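Local structure of oxalate biosynthetic component 1 (Burkholderia thailandensis, 5IKY) at residues D398-V403 with T430-T435; K407-L412 with E426-Q431. The protein takes part in quorum sensing-dependent oxalate production as a bifunctional enzyme that combines serine hydrolase and lyase activities. All blocks are in the same frame, centred on the assembly; numbering follows the deposited sequence.

Interaction 1 of 2, residues D398-V403 with T430-T435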
# COMPACT_ATOMS: atom_id res chain seq x y z
N ASP A 398 -37.32 15.21 -8.53
CA ASP A 398 -36.39 15.09 -9.64
C ASP A 398 -35.37 13.98 -9.39
O ASP A 398 -34.36 13.89 -10.08
CB ASP A 398 -35.67 16.42 -9.88
CG ASP A 398 -35.20 16.58 -11.32
OD1 ASP A 398 -35.83 16.00 -12.22
OD2 ASP A 398 -34.19 17.29 -11.54
N SER A 399 -35.66 13.15 -8.39
CA SER A 399 -34.73 12.10 -7.97
C SER A 399 -34.54 11.04 -9.04
O SER A 399 -35.46 10.74 -9.80
CB SER A 399 -35.22 11.46 -6.67
OG SER A 399 -35.56 12.44 -5.70
N LEU A 400 -33.34 10.46 -9.09
CA LEU A 400 -33.05 9.37 -10.01
C LEU A 400 -33.97 8.19 -9.73
O LEU A 400 -34.53 7.59 -10.64
CB LEU A 400 -31.58 8.94 -9.91
CG LEU A 400 -30.54 9.99 -10.30
CD1 LEU A 400 -29.14 9.41 -10.18
CD2 LEU A 400 -30.80 10.49 -11.72
N ILE A 401 -34.11 7.87 -8.45
CA ILE A 401 -35.12 6.93 -8.00
C ILE A 401 -36.23 7.73 -7.33
O ILE A 401 -35.99 8.40 -6.33
CB ILE A 401 -34.55 5.89 -7.00
CG1 ILE A 401 -33.38 5.14 -7.63
CG2 ILE A 401 -35.64 4.92 -6.56
CD1 ILE A 401 -32.81 4.06 -6.74
N ASP A 402 -37.43 7.70 -7.90
CA ASP A 402 -38.52 8.52 -7.38
C ASP A 402 -38.81 8.16 -5.93
O ASP A 402 -38.64 7.01 -5.52
CB ASP A 402 -39.79 8.39 -8.23
CG ASP A 402 -40.37 6.99 -8.21
OD1 ASP A 402 -41.02 6.62 -7.21
OD2 ASP A 402 -40.21 6.26 -9.22
N VAL A 403 -39.21 9.16 -5.16
CA VAL A 403 -39.45 9.00 -3.72
C VAL A 403 -40.43 7.86 -3.36
O VAL A 403 -40.15 7.11 -2.43
CB VAL A 403 -39.96 10.33 -3.11
CG1 VAL A 403 -40.33 10.15 -1.65
CG2 VAL A 403 -38.92 11.42 -3.28
N THR A 430 -34.48 -0.91 -12.43
CA THR A 430 -35.44 -0.46 -13.44
C THR A 430 -35.54 1.06 -13.47
O THR A 430 -35.70 1.67 -14.53
CB THR A 430 -36.83 -1.06 -13.17
OG1 THR A 430 -36.75 -2.49 -13.21
CG2 THR A 430 -37.83 -0.60 -14.21
N GLN A 431 -35.42 1.68 -12.30
CA GLN A 431 -35.48 3.14 -12.19
C GLN A 431 -34.20 3.81 -12.69
O GLN A 431 -34.25 4.92 -13.23
CB GLN A 431 -35.73 3.54 -10.73
CG GLN A 431 -37.15 3.30 -10.26
CD GLN A 431 -38.03 4.53 -10.43
OE1 GLN A 431 -37.61 5.65 -10.14
NE2 GLN A 431 -39.25 4.32 -10.92
N LEU A 432 -33.06 3.15 -12.51
CA LEU A 432 -31.77 3.73 -12.86
C LEU A 432 -31.38 3.45 -14.31
O LEU A 432 -30.65 4.23 -14.92
CB LEU A 432 -30.68 3.20 -11.93
CG LEU A 432 -30.72 3.72 -10.49
CD1 LEU A 432 -29.70 2.98 -9.63
CD2 LEU A 432 -30.46 5.22 -10.45
N ARG A 433 -31.87 2.33 -14.85
CA ARG A 433 -31.51 1.90 -16.20
C ARG A 433 -31.70 2.96 -17.31
O ARG A 433 -30.82 3.09 -18.16
CB ARG A 433 -32.30 0.63 -16.57
CG ARG A 433 -32.08 0.15 -18.00
CD ARG A 433 -31.67 -1.31 -18.02
NE ARG A 433 -32.49 -2.11 -17.11
CZ ARG A 433 -32.03 -3.15 -16.41
NH1 ARG A 433 -30.76 -3.52 -16.53
NH2 ARG A 433 -32.84 -3.81 -15.60
N PRO A 434 -32.83 3.70 -17.30
CA PRO A 434 -32.95 4.72 -18.35
C PRO A 434 -31.87 5.79 -18.26
O PRO A 434 -31.38 6.25 -19.29
CB PRO A 434 -34.34 5.33 -18.09
CG PRO A 434 -35.08 4.26 -17.37
CD PRO A 434 -34.06 3.60 -16.50
N THR A 435 -31.50 6.17 -17.04
CA THR A 435 -30.45 7.16 -16.84
C THR A 435 -29.09 6.63 -17.31
O THR A 435 -28.36 7.32 -18.02
CB THR A 435 -30.35 7.58 -15.36
OG1 THR A 435 -31.53 8.31 -15.00
CG2 THR A 435 -29.12 8.45 -15.13
O HOH W 1 -36.79 7.67 -12.12

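Interaction 2 of 2, residues K407-L412 with E426-Q431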
# COMPACT_ATOMS: atom_id res chain seq x y z
N LYS A 407 -39.13 4.77 -0.98
CA LYS A 407 -39.84 4.39 0.23
C LYS A 407 -40.27 2.93 0.17
O LYS A 407 -40.22 2.21 1.17
CB LYS A 407 -41.05 5.29 0.45
CG LYS A 407 -40.68 6.69 0.93
CD LYS A 407 -41.91 7.59 1.02
CE LYS A 407 -41.53 8.98 1.54
NZ LYS A 407 -42.69 9.92 1.53
N ALA A 408 -40.67 2.49 -1.02
CA ALA A 408 -41.03 1.09 -1.23
C ALA A 408 -39.83 0.19 -1.01
O ALA A 408 -39.89 -0.76 -0.23
CB ALA A 408 -41.59 0.90 -2.63
N ILE A 409 -38.73 0.50 -1.69
CA ILE A 409 -37.48 -0.26 -1.58
C ILE A 409 -36.99 -0.36 -0.13
O ILE A 409 -36.55 -1.43 0.31
CB ILE A 409 -36.37 0.38 -2.45
CG1 ILE A 409 -36.67 0.17 -3.93
CG2 ILE A 409 -35.01 -0.20 -2.10
CD1 ILE A 409 -35.66 0.83 -4.86
N ALA A 410 -37.08 0.74 0.60
CA ALA A 410 -36.65 0.78 1.99
C ALA A 410 -37.42 -0.22 2.85
O ALA A 410 -36.87 -0.77 3.81
CB ALA A 410 -36.80 2.19 2.56
N LYS A 411 -38.68 -0.46 2.50
CA LYS A 411 -39.50 -1.40 3.25
C LYS A 411 -39.11 -2.85 3.00
O LYS A 411 -39.10 -3.67 3.92
CB LYS A 411 -40.98 -1.20 2.92
CG LYS A 411 -41.72 -0.28 3.88
CD LYS A 411 -43.21 -0.58 3.89
CE LYS A 411 -43.47 -2.08 3.73
NZ LYS A 411 -44.83 -2.47 4.22
N LEU A 412 -38.80 -3.17 1.74
CA LEU A 412 -38.39 -4.52 1.39
C LEU A 412 -37.06 -4.88 2.04
O LEU A 412 -36.81 -6.03 2.38
CB LEU A 412 -38.30 -4.69 -0.13
CG LEU A 412 -39.62 -4.61 -0.90
CD1 LEU A 412 -39.62 -3.43 -1.86
CD2 LEU A 412 -39.90 -5.91 -1.63
N GLU A 426 -34.59 -5.16 -8.35
CA GLU A 426 -35.30 -4.91 -9.60
C GLU A 426 -35.87 -3.50 -9.64
O GLU A 426 -35.79 -2.82 -10.66
CB GLU A 426 -36.42 -5.94 -9.80
N LEU A 427 -36.44 -3.06 -8.52
CA LEU A 427 -37.00 -1.72 -8.42
C LEU A 427 -35.93 -0.65 -8.64
O LEU A 427 -36.14 0.32 -9.37
CB LEU A 427 -37.67 -1.51 -7.06
CG LEU A 427 -39.05 -2.13 -6.86
CD1 LEU A 427 -39.59 -1.83 -5.46
CD2 LEU A 427 -40.02 -1.64 -7.92
N ALA A 428 -34.78 -0.85 -8.01
CA ALA A 428 -33.68 0.10 -8.11
C ALA A 428 -33.09 0.13 -9.52
O ALA A 428 -32.82 1.20 -10.07
CB ALA A 428 -32.60 -0.22 -7.09
N ALA A 429 -32.89 -1.05 -10.10
CA ALA A 429 -32.28 -1.17 -11.42
C ALA A 429 -33.18 -0.62 -12.52
O ALA A 429 -32.72 0.07 -13.43
CB ALA A 429 -31.93 -2.62 -11.71
N THR A 430 -34.48 -0.91 -12.43
CA THR A 430 -35.44 -0.46 -13.44
C THR A 430 -35.54 1.06 -13.47
O THR A 430 -35.70 1.67 -14.53
CB THR A 430 -36.83 -1.06 -13.17
OG1 THR A 430 -36.75 -2.49 -13.21
CG2 THR A 430 -37.83 -0.60 -14.21
N GLN A 431 -35.42 1.68 -12.30
CA GLN A 431 -35.48 3.14 -12.19
C GLN A 431 -34.20 3.81 -12.69
O GLN A 431 -34.25 4.92 -13.23
CB GLN A 431 -35.73 3.54 -10.73
CG GLN A 431 -37.15 3.30 -10.26
CD GLN A 431 -38.03 4.53 -10.43
OE1 GLN A 431 -37.61 5.65 -10.14
NE2 GLN A 431 -39.25 4.32 -10.92

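Interaction 1 of 2, residues D398-V403 with T430-T435
Leu400 is the first residue of the loop to touch helix 418-442, and it does so twice. Its CB rests 3.9 Å from Leu432 CD2, while its CD2 methyl reaches Thr435, whose OG1 lies 4.0 Å away, the two side chains crossing at about a right angle. The carbonyl of Leu400 is linked to Gln431 through a water, which donates to Leu400 O at 2.7 Å and to Gln431 OE1 at 2.9 Å, bridging the loop backbone to the helix side chain. Ile401 continues the apolar patch, its CG1 standing 4.1 Å from Leu432 CD2, so this one methyl serves both loop residues. At Asp402 the contact turns polar. Its backbone N-H gives a nearly straight bond (168°) to Gln431 OE1, with N to OE1 at 3.0 Å and the donor 36° above the carbonyl plane. Amide oxygen OE1 thus accepts from both the loop backbone and the water. The Asp402 carboxylate stands 83° from the plane of the Gln431 amide, the two side chains crossing at about a right angle, and its OD1 is hydrogen-bonded to the hydroxyl of Thr405. Asp402 is the N-cap of helix 403-415. The arrangement is therefore a capped helix start pinned to the neighbouring helix, within the extended connection between strands 375-380 and 446-451 of a domain consistent with a TIM-barrel lyase.

Interaction 2 of 2, residues K407-L412 with E426-Q431
Leu427 meets Ile409, Leu412 and Ala408, carrying most of this apolar contact from the side of helix 418-442. Its CB lies 3.7 Å from Ile409 CG1, and the two side chains slide past each other in opposite directions. Further out, Leu427 CD1 approaches Leu412 CD1 at 3.9 Å, the side chains crossing at about a right angle, and the same methyl brushes Ala408 CB more loosely at 4.4 Å. Ala428 takes the end of the isoleucine: Ile409 CD1 sits 3.9 Å from Ala428 CB and 3.7 Å from Ala428 N, the small side chain letting the methyl settle against the helix backbone. The extended chi2 of Ile409 (177°) carries CD1 that far across. Beyond the segments, Ile409 also packs on Phe456 and Leu459, while Leu412 also touches Ala420 and Lys423 nearer the start of helix 418-442. Thr430, a turn after Glu426, ties its own helix together: its OG1 donates to Glu426 O at 2.7 Å, and its backbone N reaches that oxygen from the opposite face of the carbonyl plane. The local axes approach to 10.3 Å at 152°, close to antiparallel. Helix 403-415 is followed almost at once by helix 418-442, and the pair forms an antiparallel alpha-hairpin, held at this level by aliphatic side chains and leading on to barrel strand 446-451.

How the interactions relate
Helix 418-442 is common to both interactions, which share Thr430 and Gln431 and have centres about 10 Å apart. Interaction 1 holds the loop ahead of helix 403-415; interaction 2 holds the body of that helix, so the two contacts meet it at its start and again farther along, at Ala408, Ile409 and Leu412. The join is direct: Ile401 CD1 packs 4.3 Å from Ala428 CA. Interaction 1 is the more buried and the more mixed, combining leucine and isoleucine packing with a backbone-to-amide bond and a bridging water. Interaction 2, only partly buried, relies wholly on aliphatic packing across the hairpin. Gln431 serves interaction 1 with its polar end and contributes almost nothing to interaction 2.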